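Lmo0135 protein (Listeria monocytogenes EGD-e, PDB 5ISU) probably serves as the extracellular substrate-binding component of an ABC transporter, capturing peptides for delivery to the membrane-embedded part of the system. Local coordinates at residues 344-349 / 355-360; 286-291 / 461-466; 18-23 / 496-501; 470-475 / 490-495; 98-103 / 121-126. All coordinates share one frame; numbering follows the deposited sequence. Where two conformers were deposited one is given.

In the fold
Interactions 1 and 2 form one neighbourhood and interactions 3 and 4 another, with interaction 5 apart from both. Helices 351-365 and 285-292 meet between interactions 1 and 2, centres about 12 Å apart, and both contacts reach the same seven-strand sheet. The long strand 462-475 runs from interaction 2 to interaction 4, about 26 Å away between centres, where M491 and L495 touch I22 of interaction 3. Interaction 5, on the five-strand sheet, has its centre about 44 Å from that of interaction 1, across the chain's centre. Interaction 3 brings the two chain ends together and encloses the other four in sequence, consistent with a solute-binding protein whose chain returns to its starting region.

Interaction 1. Residues 344-349 / 355-360; sequences VYYLNN and SIALYL
A357 packs against one face of the ring of Y346 and beside V344 inside a beta-alpha-beta unit, in which strand 341-347 is followed by helix 351-365 and then by the parallel strand 370-376. Here the helix runs back almost antiparallel to strand 344-347, at 165°, with 9.6 Å between the two axes at their closest. CB of A357 sits over the Y346 ring, displaced toward its rim, so that CE1 of Y346 is the nearest atom at 3.6 Å. The line from the ring centroid to that methyl leans 26° from the normal, which makes this a CH-pi contact. Y346 places its ring there by holding CG between the backbone N and the carbonyl carbon (chi1 60°), turned toward the helix. The same alanine CB also meets CG1 of V344 at 4.3 Å, and the small residue thus lies against two strand side chains that point the same way. The ring's OH makes a weak hydrogen bond to OE2 of E354, one turn earlier in the helix, and P375 of the neighbouring strand also touches Y346. All the touching residues are buried, and the packing of strand to helix is apolar throughout. One turn on from A357, the second branch of V344 finds its partner: CG2 lies 4.5 Å from CD1 of L360.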
# COMPACT_ATOMS: atom_id res chain seq x y z
N VAL A 344 -23.40 7.44 -7.34
CA VAL A 344 -22.13 7.30 -6.62
C VAL A 344 -22.13 5.91 -6.00
O VAL A 344 -23.00 5.57 -5.20
CB VAL A 344 -21.88 8.40 -5.57
CG1 VAL A 344 -23.05 8.55 -4.60
CG2 VAL A 344 -20.57 8.13 -4.82
N TYR A 345 -21.18 5.08 -6.43
CA TYR A 345 -21.06 3.71 -5.93
C TYR A 345 -19.93 3.65 -4.93
O TYR A 345 -18.85 4.14 -5.18
CB TYR A 345 -20.83 2.72 -7.09
CG TYR A 345 -22.08 2.23 -7.81
CD1 TYR A 345 -22.80 3.06 -8.67
CD2 TYR A 345 -22.51 0.90 -7.66
CE1 TYR A 345 -23.94 2.60 -9.33
CE2 TYR A 345 -23.65 0.44 -8.32
CZ TYR A 345 -24.36 1.28 -9.15
OH TYR A 345 -25.48 0.80 -9.80
N TYR A 346 -20.19 3.01 -3.79
CA TYR A 346 -19.21 2.89 -2.73
C TYR A 346 -19.49 1.64 -1.89
O TYR A 346 -20.47 0.92 -2.14
CB TYR A 346 -19.22 4.18 -1.88
CG TYR A 346 -20.55 4.49 -1.23
CD1 TYR A 346 -21.56 5.14 -1.94
CD2 TYR A 346 -20.78 4.16 0.10
CE1 TYR A 346 -22.78 5.42 -1.35
CE2 TYR A 346 -22.00 4.44 0.71
CZ TYR A 346 -22.99 5.07 -0.01
OH TYR A 346 -24.19 5.33 0.59
N LEU A 347 -18.62 1.37 -0.92
CA LEU A 347 -18.76 0.21 -0.04
C LEU A 347 -19.90 0.40 0.97
O LEU A 347 -19.99 1.45 1.61
CB LEU A 347 -17.44 -0.03 0.70
CG LEU A 347 -16.24 -0.41 -0.17
CD1 LEU A 347 -14.92 -0.22 0.57
CD2 LEU A 347 -16.36 -1.83 -0.70
N ASN A 348 -20.76 -0.61 1.13
CA ASN A 348 -21.90 -0.52 2.07
C ASN A 348 -21.54 -0.77 3.55
O ASN A 348 -22.42 -0.73 4.41
CB ASN A 348 -23.04 -1.47 1.66
CG ASN A 348 -22.67 -2.95 1.78
OD1 ASN A 348 -21.54 -3.31 2.12
ND2 ASN A 348 -23.63 -3.81 1.49
N ASN A 349 -20.26 -1.03 3.83
CA ASN A 349 -19.79 -1.31 5.19
C ASN A 349 -18.70 -0.33 5.64
O ASN A 349 -17.85 -0.68 6.46
CB ASN A 349 -19.24 -2.73 5.23
CG ASN A 349 -18.01 -2.91 4.35
OD1 ASN A 349 -17.63 -2.02 3.58
ND2 ASN A 349 -17.37 -4.06 4.48
N SER A 355 -20.42 8.89 4.54
CA SER A 355 -20.36 10.32 4.87
C SER A 355 -19.83 11.14 3.70
O SER A 355 -20.28 12.26 3.44
CB SER A 355 -19.48 10.54 6.09
OG SER A 355 -20.03 9.89 7.22
N ILE A 356 -18.84 10.58 2.99
CA ILE A 356 -18.27 11.24 1.82
C ILE A 356 -19.34 11.33 0.75
O ILE A 356 -19.54 12.39 0.14
CB ILE A 356 -17.03 10.48 1.28
CG1 ILE A 356 -15.87 10.61 2.27
CG2 ILE A 356 -16.60 11.01 -0.09
CD1 ILE A 356 -14.69 9.70 1.98
N ALA A 357 -20.07 10.23 0.56
CA ALA A 357 -21.15 10.17 -0.43
C ALA A 357 -22.22 11.22 -0.16
O ALA A 357 -22.59 11.97 -1.06
CB ALA A 357 -21.76 8.79 -0.46
N LEU A 358 -22.70 11.30 1.07
CA LEU A 358 -23.73 12.29 1.41
C LEU A 358 -23.24 13.70 1.20
O LEU A 358 -24.00 14.56 0.78
CB LEU A 358 -24.22 12.11 2.85
CG LEU A 358 -25.12 10.89 3.09
CD1 LEU A 358 -25.27 10.59 4.58
CD2 LEU A 358 -26.49 11.10 2.44
N TYR A 359 -21.96 13.93 1.50
CA TYR A 359 -21.40 15.25 1.29
C TYR A 359 -21.42 15.60 -0.21
O TYR A 359 -21.80 16.71 -0.59
CB TYR A 359 -19.99 15.34 1.87
CG TYR A 359 -19.37 16.69 1.66
CD1 TYR A 359 -19.58 17.73 2.56
CD2 TYR A 359 -18.61 16.93 0.54
CE1 TYR A 359 -19.02 18.98 2.34
CE2 TYR A 359 -18.05 18.17 0.31
CZ TYR A 359 -18.25 19.18 1.21
OH TYR A 359 -17.69 20.38 0.93
N LEU A 360 -21.05 14.66 -1.07
CA LEU A 360 -21.09 14.91 -2.52
C LEU A 360 -22.54 15.18 -2.97
O LEU A 360 -22.81 16.12 -3.73
CB LEU A 360 -20.53 13.72 -3.31
CG LEU A 360 -19.11 13.24 -3.01
CD1 LEU A 360 -18.73 12.11 -3.97
CD2 LEU A 360 -18.10 14.35 -3.10

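Interaction 2. Residues 286-291 / 461-466; sequences EEIIDA and VIYPIS
S466 OG is hydrogen-bonded to OD1 of D468, two residues further along the strand, while CB of the same serine faces helix 285-292. Both CG1 and CD1 of I289 lie alongside that CB, with I289 CD1 at 4.0 Å, so the serine presents carbon to the helix and its hydroxyl to the aspartate. I288 does most of the remaining packing. Its CG2, anti to the backbone N, meets CG2 of I465 at 3.6 Å, and the two isoleucines cross at about a right angle. The other branch of I288 extends to CD1, which touches both I465 CG2 and, obliquely, CE2 of the Y463 ring at 4.1 Å. I465 in turn sets its CG1 at the edge of that ring, in its plane. A classic beta bulge shapes this stretch of strand: I465 and S466 both face S259 on strand 248-263, and both side chains point toward the helix. The helix crosses strand 462-466 at -53°, with 8.5 Å between axes. I356 of helix 351-365 touches both I288 and I465, while P301 and A299 of strand 299-301 touch I289 and S466 respectively.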
# COMPACT_ATOMS: atom_id res chain seq x y z
N GLU A 286 -11.38 20.09 3.57
CA GLU A 286 -11.44 20.11 5.05
C GLU A 286 -12.80 19.67 5.55
O GLU A 286 -12.90 19.00 6.57
CB GLU A 286 -11.06 21.47 5.64
CG GLU A 286 -9.60 21.82 5.40
CD GLU A 286 -9.06 22.94 6.30
OE1 GLU A 286 -7.90 23.33 6.05
OE2 GLU A 286 -9.75 23.41 7.24
N GLU A 287 -13.85 20.02 4.81
CA GLU A 287 -15.21 19.60 5.15
C GLU A 287 -15.40 18.10 4.95
O GLU A 287 -16.02 17.44 5.79
CB GLU A 287 -16.25 20.38 4.33
CG GLU A 287 -16.36 21.86 4.72
CD GLU A 287 -17.49 22.60 3.99
OE1 GLU A 287 -18.01 22.13 2.93
OE2 GLU A 287 -17.85 23.67 4.49
N ILE A 288 -14.88 17.55 3.84
CA ILE A 288 -14.99 16.11 3.60
C ILE A 288 -14.30 15.33 4.71
O ILE A 288 -14.85 14.37 5.25
CB ILE A 288 -14.39 15.68 2.25
CG1 ILE A 288 -15.17 16.30 1.10
CG2 ILE A 288 -14.43 14.15 2.12
CD1 ILE A 288 -14.54 16.10 -0.26
N ILE A 289 -13.07 15.73 5.03
CA ILE A 289 -12.29 15.10 6.09
C ILE A 289 -13.06 15.18 7.40
O ILE A 289 -13.20 14.19 8.11
CB ILE A 289 -10.91 15.76 6.22
CG1 ILE A 289 -10.03 15.37 5.02
CG2 ILE A 289 -10.22 15.35 7.51
CD1 ILE A 289 -8.75 16.16 4.89
N ASP A 290 -13.57 16.38 7.69
CA ASP A 290 -14.35 16.62 8.89
C ASP A 290 -15.56 15.67 8.97
O ASP A 290 -15.88 15.17 10.05
CB ASP A 290 -14.84 18.08 8.91
CG ASP A 290 -15.23 18.54 10.29
OD1 ASP A 290 -14.46 18.28 11.23
OD2 ASP A 290 -16.26 19.24 10.42
N ALA A 291 -16.22 15.42 7.84
CA ALA A 291 -17.40 14.56 7.83
C ALA A 291 -17.08 13.07 7.78
O ALA A 291 -17.78 12.27 8.39
CB ALA A 291 -18.33 14.94 6.67
N VAL A 461 -9.35 14.11 -13.92
CA VAL A 461 -9.57 12.68 -14.15
C VAL A 461 -10.19 12.03 -12.92
O VAL A 461 -11.05 11.15 -13.02
CB VAL A 461 -8.25 11.97 -14.51
CG1 VAL A 461 -8.49 10.48 -14.74
CG2 VAL A 461 -7.65 12.61 -15.76
N ILE A 462 -9.70 12.44 -11.75
CA ILE A 462 -10.24 12.00 -10.47
C ILE A 462 -10.34 13.23 -9.59
O ILE A 462 -10.01 14.32 -10.03
CB ILE A 462 -9.31 10.98 -9.78
CG1 ILE A 462 -7.95 11.63 -9.44
CG2 ILE A 462 -9.14 9.75 -10.65
CD1 ILE A 462 -7.13 10.83 -8.45
N TYR A 463 -10.80 13.04 -8.36
CA TYR A 463 -10.83 14.09 -7.35
C TYR A 463 -10.07 13.52 -6.14
O TYR A 463 -10.63 12.72 -5.41
CB TYR A 463 -12.25 14.49 -6.95
CG TYR A 463 -12.27 15.65 -5.97
CD1 TYR A 463 -12.20 16.96 -6.42
CD2 TYR A 463 -12.29 15.44 -4.60
CE1 TYR A 463 -12.18 18.02 -5.54
CE2 TYR A 463 -12.27 16.49 -3.71
CZ TYR A 463 -12.23 17.79 -4.19
OH TYR A 463 -12.23 18.87 -3.32
N PRO A 464 -8.78 13.86 -5.99
CA PRO A 464 -8.03 13.38 -4.80
C PRO A 464 -8.59 14.05 -3.56
O PRO A 464 -8.59 15.26 -3.48
CB PRO A 464 -6.59 13.81 -5.06
CG PRO A 464 -6.55 14.29 -6.49
CD PRO A 464 -7.93 14.70 -6.86
N ILE A 465 -9.08 13.26 -2.60
CA ILE A 465 -9.68 13.82 -1.41
C ILE A 465 -8.67 14.05 -0.30
O ILE A 465 -8.48 15.17 0.14
CB ILE A 465 -10.80 12.90 -0.87
CG1 ILE A 465 -11.90 12.70 -1.92
CG2 ILE A 465 -11.39 13.49 0.40
CD1 ILE A 465 -12.90 11.63 -1.54
N SER A 466 -8.03 12.98 0.16
CA SER A 466 -7.09 13.09 1.27
C SER A 466 -6.02 12.03 1.32
O SER A 466 -6.18 10.95 0.75
CB SER A 466 -7.87 13.05 2.58
OG SER A 466 -8.66 11.86 2.69

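Interaction 3. Residues 18-23 / 496-501; sequences GSLIIG and SKLYLT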
# COMPACT_ATOMS: atom_id res chain seq x y z
N GLY A 18 9.18 -11.62 27.71
CA GLY A 18 7.82 -11.16 27.77
C GLY A 18 7.16 -11.49 26.45
O GLY A 18 7.82 -11.82 25.47
N SER A 19 5.84 -11.38 26.45
CA SER A 19 5.03 -11.70 25.31
C SER A 19 4.33 -10.46 24.81
O SER A 19 4.11 -9.52 25.55
CB SER A 19 3.97 -12.73 25.72
OG SER A 19 4.53 -13.87 26.34
N LEU A 20 3.98 -10.47 23.52
CA LEU A 20 3.22 -9.40 22.89
C LEU A 20 2.13 -10.07 22.08
O LEU A 20 2.41 -10.99 21.31
CB LEU A 20 4.07 -8.55 21.96
CG LEU A 20 3.34 -7.40 21.23
CD1 LEU A 20 2.90 -6.33 22.20
CD2 LEU A 20 4.23 -6.79 20.17
N ILE A 21 0.90 -9.60 22.26
CA ILE A 21 -0.27 -10.12 21.55
C ILE A 21 -0.72 -9.01 20.62
O ILE A 21 -1.00 -7.90 21.09
CB ILE A 21 -1.42 -10.41 22.52
CG1 ILE A 21 -0.95 -11.33 23.65
CG2 ILE A 21 -2.58 -11.04 21.78
CD1 ILE A 21 -0.68 -12.74 23.18
N ILE A 22 -0.79 -9.30 19.33
CA ILE A 22 -1.19 -8.31 18.33
C ILE A 22 -2.52 -8.70 17.69
O ILE A 22 -2.69 -9.82 17.24
CB ILE A 22 -0.14 -8.18 17.23
CG1 ILE A 22 1.26 -8.04 17.84
CG2 ILE A 22 -0.48 -7.02 16.28
CD1 ILE A 22 2.35 -7.88 16.81
N GLY A 23 -3.45 -7.76 17.65
CA GLY A 23 -4.78 -8.03 17.11
C GLY A 23 -4.83 -7.79 15.62
O GLY A 23 -4.37 -6.75 15.16
N SER A 496 11.21 -6.34 16.85
CA SER A 496 12.30 -6.73 17.75
C SER A 496 12.77 -5.56 18.61
O SER A 496 13.48 -5.79 19.61
CB SER A 496 13.50 -7.28 16.96
OG SER A 496 14.11 -6.27 16.18
N LYS A 497 12.41 -4.33 18.22
CA LYS A 497 12.72 -3.12 19.00
C LYS A 497 11.74 -2.84 20.15
O LYS A 497 12.05 -2.03 21.04
CB LYS A 497 12.81 -1.90 18.09
CG LYS A 497 13.77 -2.05 16.90
CD LYS A 497 15.15 -2.56 17.30
CE LYS A 497 16.02 -2.78 16.06
NZ LYS A 497 17.29 -3.44 16.43
N LEU A 498 10.57 -3.48 20.15
CA LEU A 498 9.60 -3.25 21.25
C LEU A 498 10.07 -3.97 22.50
O LEU A 498 10.78 -4.98 22.41
CB LEU A 498 8.19 -3.72 20.88
CG LEU A 498 7.51 -3.01 19.70
CD1 LEU A 498 6.14 -3.62 19.45
CD2 LEU A 498 7.38 -1.52 19.94
N TYR A 499 9.72 -3.46 23.67
CA TYR A 499 10.14 -4.10 24.92
C TYR A 499 9.10 -3.91 25.99
O TYR A 499 8.40 -2.91 25.99
CB TYR A 499 11.52 -3.58 25.37
CG TYR A 499 11.62 -2.08 25.56
CD1 TYR A 499 11.23 -1.48 26.76
CD2 TYR A 499 12.14 -1.25 24.56
CE1 TYR A 499 11.31 -0.11 26.95
CE2 TYR A 499 12.24 0.12 24.74
CZ TYR A 499 11.82 0.68 25.94
OH TYR A 499 11.92 2.03 26.13
N LEU A 500 9.01 -4.88 26.90
CA LEU A 500 8.03 -4.82 27.98
C LEU A 500 8.66 -4.30 29.25
O LEU A 500 9.66 -4.85 29.71
CB LEU A 500 7.46 -6.22 28.24
CG LEU A 500 6.41 -6.35 29.35
CD1 LEU A 500 5.18 -5.52 29.07
CD2 LEU A 500 6.04 -7.81 29.52
N THR A 501 8.07 -3.25 29.81
CA THR A 501 8.49 -2.66 31.07
C THR A 501 7.55 -3.18 32.16
O THR A 501 6.46 -2.62 32.36
CB THR A 501 8.40 -1.12 31.02
OG1 THR A 501 9.23 -0.63 29.96
CG2 THR A 501 8.84 -0.49 32.34
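No flat group takes part in the meeting of L20 and L498 themselves; the side chain of Y478, on strand 478-479, touches both L20 and L500. Y478 thus serves the two segments in common, and its OH is also hydrogen-bonded to O of S19. The closest approach between the segments is L20 CD2 to L498 CD1, 3.8 Å, with the side chains slanting across each other. L20 swings its CG anti to the backbone N (chi1 179°), which brings CD2 to the L498 methyl. L498 answers with the other choice, CG anti to its carbonyl carbon (chi1 -63°), and sends CD1 back to meet it. A second, looser touch lies two residues before L20 and two after L498, where CD2 of L500 reaches CA of G18 at 4.2 Å. G18 has no side chain, and its phi is positive (111°); the methyl of L500 lies directly against its CA. The contact is therefore a modest patch of carbon, partly buried, that joins the N-terminal strand to the last residues of the chain. Strand 19-24 is one of the two edge strands of its four-strand sheet, running parallel to 208-213, to which G18 and L20 are bonded through the backbone. On the other side, strand 499-500 pairs antiparallel with 478-479, and A484 of helix 481-484 packs on L498.

Interaction 4. Residues 470-475 / 490-495; sequences AVLALD and TMFRDL
L472 splits its two methyls between M491 and F492, linking the long strand 462-475 of the seven-strand mixed sheet to the small antiparallel pair 486-487 and 491-492. The leucine side chain passes aslant to both partners. CD2 goes to the methionine, with CG of M491 at 3.5 Å and its CB and SD a little farther off. CD1 goes to the phenylalanine and lies over one face of the ring, nearest to CZ of F492 at 4.0 Å. The same methyl is also 4.0 Å from M491 O. L472 accounts for the largest share of the surface buried here. Beyond CG the chain of M491 is extended (chi2 180°), so it lies along the contact and carries its sulfur on past L472. Further packing comes from strand 231-233, where S233 touches L472 and M491, and L231 touches F492; from helix 481-484, Q481 and A484 touch F492 as well. The backbone makes a sharp bend at M491, whose phi of 75° and psi of -67° fit a classic gamma turn, closed by a weak bond from F492 N to T490 O. T490 OG1, which also pairs with NE2 of Q487, spans the same turn, donating to F492 O at 2.8 Å from above the carbonyl plane.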
# COMPACT_ATOMS: atom_id res chain seq x y z
N ALA A 470 -3.16 6.11 9.49
CA ALA A 470 -3.63 4.92 10.18
C ALA A 470 -3.40 5.22 11.66
O ALA A 470 -2.66 6.14 12.01
CB ALA A 470 -2.85 3.71 9.74
N VAL A 471 -4.04 4.43 12.52
CA VAL A 471 -3.94 4.61 13.98
C VAL A 471 -3.72 3.28 14.68
O VAL A 471 -4.40 2.29 14.37
CB VAL A 471 -5.23 5.24 14.56
CG1 VAL A 471 -5.06 5.55 16.04
CG2 VAL A 471 -5.58 6.52 13.82
N LEU A 472 -2.78 3.26 15.62
CA LEU A 472 -2.49 2.10 16.45
C LEU A 472 -2.69 2.44 17.91
O LEU A 472 -2.46 3.57 18.35
CB LEU A 472 -1.03 1.69 16.35
CG LEU A 472 -0.49 1.25 15.01
CD1 LEU A 472 1.02 1.11 15.14
CD2 LEU A 472 -1.16 -0.05 14.55
N ALA A 473 -3.02 1.40 18.68
CA ALA A 473 -3.11 1.50 20.11
C ALA A 473 -2.12 0.46 20.62
O ALA A 473 -2.18 -0.71 20.23
CB ALA A 473 -4.51 1.21 20.59
N LEU A 474 -1.19 0.90 21.47
CA LEU A 474 -0.15 0.04 22.05
C LEU A 474 -0.20 0.13 23.58
O LEU A 474 -0.03 1.21 24.12
CB LEU A 474 1.24 0.49 21.59
CG LEU A 474 2.43 -0.25 22.23
CD1 LEU A 474 2.32 -1.72 21.88
CD2 LEU A 474 3.80 0.28 21.81
N ASP A 475 -0.37 -1.01 24.24
CA ASP A 475 -0.40 -1.11 25.71
C ASP A 475 0.78 -0.28 26.28
O ASP A 475 1.96 -0.47 25.89
CB ASP A 475 -0.38 -2.60 26.10
CG ASP A 475 -0.30 -2.86 27.60
OD1 ASP A 475 0.05 -1.96 28.40
OD2 ASP A 475 -0.53 -4.03 27.98
N THR A 490 1.78 -2.90 7.80
CA THR A 490 2.23 -3.88 8.79
C THR A 490 2.32 -3.43 10.23
O THR A 490 2.82 -4.17 11.06
CB THR A 490 3.64 -4.35 8.42
OG1 THR A 490 4.58 -3.30 8.68
CG2 THR A 490 3.68 -4.77 6.93
N MET A 491 1.85 -2.22 10.51
CA MET A 491 1.90 -1.59 11.84
C MET A 491 3.30 -1.13 12.15
O MET A 491 3.53 0.06 12.25
CB MET A 491 1.36 -2.46 12.98
CG MET A 491 -0.06 -2.92 12.79
SD MET A 491 -0.56 -3.93 14.19
CE MET A 491 -2.13 -4.55 13.62
N PHE A 492 4.23 -2.05 12.30
CA PHE A 492 5.61 -1.69 12.58
C PHE A 492 6.56 -2.31 11.58
O PHE A 492 6.23 -3.34 10.94
CB PHE A 492 6.03 -2.11 13.98
CG PHE A 492 5.43 -1.29 15.08
CD1 PHE A 492 5.91 -0.02 15.36
CD2 PHE A 492 4.43 -1.81 15.89
CE1 PHE A 492 5.39 0.73 16.39
CE2 PHE A 492 3.91 -1.07 16.93
CZ PHE A 492 4.38 0.22 17.17
N ARG A 493 7.73 -1.69 11.47
CA ARG A 493 8.78 -2.12 10.57
C ARG A 493 9.50 -3.29 11.18
O ARG A 493 9.76 -4.29 10.50
CB ARG A 493 9.77 -0.97 10.36
CG ARG A 493 10.92 -1.22 9.37
CD ARG A 493 11.91 -0.04 9.37
NE ARG A 493 12.38 0.23 10.74
CZ ARG A 493 13.34 -0.44 11.37
NH1 ARG A 493 14.01 -1.40 10.78
NH2 ARG A 493 13.62 -0.13 12.63
N ASP A 494 9.79 -3.16 12.48
CA ASP A 494 10.56 -4.17 13.18
C ASP A 494 10.14 -4.28 14.66
O ASP A 494 10.50 -3.45 15.50
CB ASP A 494 12.05 -3.81 13.06
CG ASP A 494 12.97 -4.93 13.54
OD1 ASP A 494 12.50 -5.91 14.17
OD2 ASP A 494 14.20 -4.84 13.29
N LEU A 495 9.42 -5.36 14.95
CA LEU A 495 8.92 -5.64 16.28
C LEU A 495 9.99 -6.03 17.31
O LEU A 495 9.69 -6.06 18.50
CB LEU A 495 7.88 -6.78 16.19
CG LEU A 495 6.57 -6.50 15.45
CD1 LEU A 495 5.79 -7.78 15.19
CD2 LEU A 495 5.72 -5.54 16.26

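Interaction 5. Residues 98-103 / 121-126; sequences FTVNSI and KPVKVE
V100 meets strand 121-129 with its CB and one of its two methyls. Starting at the backbone, CB is already 4.0 Å from CG1 of V125. One bond further, CG1 comes to 3.9 Å from that same V125 CG1 and to 4.3 Å from CG1 of V123, so it touches both valines. It gets there by standing opposite the backbone N (chi1 172°), while CG2 takes the place beside that nitrogen. V100 and V125 reach for each other tip to tip, each pointing its CB at the other's segment. The V125 methyl has a second neighbour in N101, whose amide ND2 lies 3.9 Å away at the more exposed margin of the contact and crosses the valine at a slant; a bound 1,2-ethanediol, probably from the crystallisation liquor, sits next to this asparagine. On the far side of the helix, T99 O takes two bonds from one face of its carbonyl plane: S102 OG at 2.7 Å and I103 N at 3.0 Å. The S102 hydroxyl is also linked to ND2 of N34, which ties this side of the helix to the chain near its beginning. Helix 93-104 lies on the antiparallel sheet through its valine side: F135 of the adjacent strand 132-136 touches V100, V123 and V125, F151 of a neighbouring loop packs on V100, and V97 one turn back in the helix also covers V125.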
# COMPACT_ATOMS: atom_id res chain seq x y z
N PHE A 98 18.13 -17.35 -6.36
CA PHE A 98 17.05 -18.32 -6.43
C PHE A 98 15.69 -17.64 -6.33
O PHE A 98 14.76 -18.01 -7.05
CB PHE A 98 17.18 -19.40 -5.34
CG PHE A 98 15.93 -20.21 -5.17
CD1 PHE A 98 15.66 -21.27 -6.02
CD2 PHE A 98 15.00 -19.88 -4.19
CE1 PHE A 98 14.49 -22.00 -5.89
CE2 PHE A 98 13.82 -20.60 -4.06
CZ PHE A 98 13.57 -21.66 -4.91
N THR A 99 15.57 -16.66 -5.46
CA THR A 99 14.28 -15.98 -5.30
C THR A 99 13.84 -15.27 -6.59
O THR A 99 12.69 -15.41 -7.02
CB THR A 99 14.25 -14.98 -4.13
OG1 THR A 99 14.63 -15.64 -2.90
CG2 THR A 99 12.85 -14.42 -3.96
N VAL A 100 14.77 -14.56 -7.23
CA VAL A 100 14.47 -13.85 -8.47
C VAL A 100 14.10 -14.83 -9.58
O VAL A 100 13.14 -14.59 -10.31
CB VAL A 100 15.64 -12.95 -8.94
CG1 VAL A 100 15.38 -12.37 -10.34
CG2 VAL A 100 15.89 -11.85 -7.94
N ASN A 101 14.84 -15.92 -9.69
CA ASN A 101 14.55 -16.95 -10.72
C ASN A 101 13.20 -17.62 -10.44
O ASN A 101 12.48 -17.97 -11.38
CB ASN A 101 15.67 -17.99 -10.82
CG ASN A 101 16.98 -17.41 -11.37
OD1 ASN A 101 18.06 -17.85 -10.99
ND2 ASN A 101 16.88 -16.42 -12.24
N SER A 102 12.85 -17.76 -9.17
CA SER A 102 11.56 -18.38 -8.82
C SER A 102 10.39 -17.40 -9.14
O SER A 102 9.29 -17.84 -9.44
CB SER A 102 11.52 -18.86 -7.36
OG SER A 102 11.45 -17.77 -6.45
N ILE A 103 10.65 -16.10 -9.11
CA ILE A 103 9.63 -15.09 -9.48
C ILE A 103 9.52 -14.99 -11.01
O ILE A 103 8.42 -14.82 -11.57
CB ILE A 103 9.95 -13.69 -8.90
CG1 ILE A 103 9.78 -13.70 -7.37
CG2 ILE A 103 9.02 -12.63 -9.48
CD1 ILE A 103 10.18 -12.40 -6.70
N LYS A 121 11.80 -8.89 -21.72
CA LYS A 121 13.13 -9.45 -21.41
C LYS A 121 13.33 -9.45 -19.89
O LYS A 121 13.08 -8.43 -19.22
CB LYS A 121 14.30 -8.69 -22.05
CG LYS A 121 14.49 -8.89 -23.55
CD LYS A 121 13.90 -7.78 -24.40
CE LYS A 121 14.72 -6.50 -24.29
NZ LYS A 121 14.25 -5.44 -25.22
N PRO A 122 13.82 -10.58 -19.34
CA PRO A 122 14.03 -10.62 -17.91
C PRO A 122 15.36 -10.02 -17.50
O PRO A 122 16.30 -9.97 -18.30
CB PRO A 122 14.06 -12.13 -17.64
CG PRO A 122 14.71 -12.70 -18.84
CD PRO A 122 14.31 -11.81 -20.00
N VAL A 123 15.42 -9.53 -16.26
CA VAL A 123 16.68 -9.07 -15.68
C VAL A 123 17.53 -10.33 -15.45
O VAL A 123 16.99 -11.39 -15.17
CB VAL A 123 16.47 -8.35 -14.31
CG1 VAL A 123 15.80 -9.25 -13.28
CG2 VAL A 123 17.79 -7.84 -13.75
N LYS A 124 18.85 -10.23 -15.63
CA LYS A 124 19.72 -11.36 -15.31
C LYS A 124 20.28 -11.13 -13.92
O LYS A 124 20.50 -9.99 -13.51
CB LYS A 124 20.83 -11.60 -16.37
CG LYS A 124 20.37 -12.53 -17.50
CD LYS A 124 21.49 -13.11 -18.37
CE LYS A 124 21.91 -12.21 -19.53
NZ LYS A 124 22.43 -10.88 -19.10
N VAL A 125 20.44 -12.20 -13.16
CA VAL A 125 20.95 -12.11 -11.80
C VAL A 125 22.03 -13.16 -11.61
O VAL A 125 21.93 -14.27 -12.12
CB VAL A 125 19.81 -12.20 -10.76
CG1 VAL A 125 19.10 -13.55 -10.83
CG2 VAL A 125 20.35 -11.94 -9.37
N GLU A 126 23.06 -12.81 -10.84
CA GLU A 126 24.21 -13.68 -10.65
C GLU A 126 24.83 -13.49 -9.27
O GLU A 126 24.86 -12.38 -8.74
CB GLU A 126 25.25 -13.32 -11.73
CG GLU A 126 26.55 -14.11 -11.73
CD GLU A 126 27.59 -13.58 -12.72
OE1 GLU A 126 27.37 -12.52 -13.36
OE2 GLU A 126 28.65 -14.23 -12.84